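Local atomic coordinates of glycerophosphodiester phosphodiesterase (Thermotoga maritima, PDB entry 1O1Z), a protein that belongs to the glycerophosphodiester phosphodiesterase family and is built on a TIM-barrel fold. Residues 89-93 with 94-98. Numbering follows the deposited sequence.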
# COMPACT_ATOMS: atom_id res chain seq x y z
N LYS A 89 -10.90 -16.85 5.55
CA LYS A 89 -10.05 -16.21 4.54
C LYS A 89 -9.64 -14.79 4.93
O LYS A 89 -8.56 -14.34 4.56
CB LYS A 89 -10.72 -16.20 3.17
CG LYS A 89 -10.81 -17.58 2.59
CD LYS A 89 -11.46 -17.57 1.22
CE LYS A 89 -11.47 -18.97 0.59
NZ LYS A 89 -12.35 -19.93 1.33
N ILE A 90 -10.49 -14.08 5.65
CA ILE A 90 -10.11 -12.74 6.08
C ILE A 90 -9.06 -12.86 7.16
O ILE A 90 -9.10 -13.77 7.97
CB ILE A 90 -11.31 -11.93 6.57
CG1 ILE A 90 -10.95 -10.45 6.62
CG2 ILE A 90 -11.83 -12.43 7.89
CD1 ILE A 90 -12.19 -9.55 6.84
N THR A 91 -8.07 -11.97 7.13
CA THR A 91 -7.00 -11.99 8.09
C THR A 91 -6.83 -10.66 8.81
O THR A 91 -7.47 -9.68 8.50
CB THR A 91 -5.69 -12.47 7.41
OG1 THR A 91 -4.68 -12.75 8.38
CG2 THR A 91 -5.10 -11.46 6.49
N THR A 92 -6.01 -10.69 9.84
CA THR A 92 -5.74 -9.50 10.66
C THR A 92 -4.32 -9.06 10.39
O THR A 92 -3.47 -9.82 9.93
CB THR A 92 -5.87 -9.81 12.12
OG1 THR A 92 -4.94 -10.83 12.51
CG2 THR A 92 -7.28 -10.40 12.44
N LEU A 93 -4.04 -7.80 10.69
CA LEU A 93 -2.68 -7.30 10.53
C LEU A 93 -1.69 -8.10 11.39
O LEU A 93 -0.60 -8.43 10.94
CB LEU A 93 -2.64 -5.80 10.82
CG LEU A 93 -1.29 -5.15 10.62
CD1 LEU A 93 -0.87 -5.28 9.13
CD2 LEU A 93 -1.35 -3.69 11.05
N LYS A 94 -2.09 -8.40 12.62
CA LYS A 94 -1.29 -9.26 13.49
C LYS A 94 -0.86 -10.57 12.80
O LYS A 94 0.33 -10.99 12.86
CB LYS A 94 -2.06 -9.58 14.77
CG LYS A 94 -1.42 -10.63 15.69
CD LYS A 94 -2.23 -10.80 16.97
CE LYS A 94 -1.63 -11.87 17.88
NZ LYS A 94 -1.75 -13.23 17.28
N GLU A 95 -1.81 -11.24 12.16
CA GLU A 95 -1.53 -12.50 11.46
C GLU A 95 -0.60 -12.33 10.25
O GLU A 95 0.26 -13.18 9.98
CB GLU A 95 -2.85 -13.17 11.05
CG GLU A 95 -3.63 -13.68 12.23
CD GLU A 95 -4.98 -14.24 11.88
OE1 GLU A 95 -5.80 -13.53 11.26
OE2 GLU A 95 -5.22 -15.41 12.25
N VAL A 96 -0.73 -11.21 9.54
CA VAL A 96 0.19 -10.95 8.43
C VAL A 96 1.62 -10.85 8.95
O VAL A 96 2.54 -11.44 8.37
CB VAL A 96 -0.20 -9.69 7.65
CG1 VAL A 96 0.81 -9.41 6.57
CG2 VAL A 96 -1.59 -9.85 7.04
N PHE A 97 1.81 -10.13 10.06
CA PHE A 97 3.16 -9.98 10.63
C PHE A 97 3.74 -11.34 11.03
O PHE A 97 4.94 -11.55 10.90
CB PHE A 97 3.14 -9.08 11.87
CG PHE A 97 2.92 -7.61 11.61
CD1 PHE A 97 2.83 -7.06 10.34
CD2 PHE A 97 2.83 -6.75 12.69
CE1 PHE A 97 2.65 -5.69 10.17
CE2 PHE A 97 2.65 -5.40 12.51
CZ PHE A 97 2.57 -4.88 11.26
N GLU A 98 2.89 -12.26 11.51
CA GLU A 98 3.35 -13.60 11.88
C GLU A 98 3.78 -14.45 10.69
O GLU A 98 4.53 -15.43 10.85
CB GLU A 98 2.22 -14.31 12.67
CG GLU A 98 2.01 -13.70 14.03
CD GLU A 98 0.72 -14.13 14.73
OE1 GLU A 98 -0.10 -14.88 14.14
OE2 GLU A 98 0.52 -13.70 15.89
O HOH W 1 -5.83 -15.38 9.15
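A capping box starts helix 93-99, with Thr92 as N-cap and Glu95 as its partner three residues on. The two side chains exchange bonds with each other's backbone. Glu95 N donates to Thr92 OG1 at 3.2 Å, nearly straight at 158°. Thr92 N returns a more bent bond to the anti lone pair of Glu95 OE1, also at 3.2 Å. With chi1 at 61°, Thr92 swings OG1 forward over the first turn, within reach of that amide. In Glu95, CG lies on the side of the residue's own N and the rest of the chain runs straight out, which brings the carboxylate beside the NH of Thr92.

OE1 has further partners: Lys83 forms a salt bridge with it, and a water that also binds Thr91 OG1 gives it a weak bond. This cluster probably favours the charged carboxylate and restrains its rotation. The cap residue's own carbonyl, Thr92 O, accepts from Val96 N at 3.1 Å, and Leu93 O continues the helical ladder by accepting from Phe97 N.

Toward the barrel the contacts are apolar. Along the first turn, Leu93 lays CG over the face of the Phe97 ring, 4.2 Å from the centroid, a CH-pi contact, while Leu93 CD1 reaches Phe97 CE1 at 3.7 Å. The Thr91 and Val96 side chains cross at about a right angle, methyl CG2 of Thr91 3.9 Å from CG2 of Val96. Phe97 also packs on Ser123, a residue of the sodium site. The box exemplifies a capped helical N-terminus, here on a short helix packed against barrel strand 105-110 and the antiparallel strand 56-58.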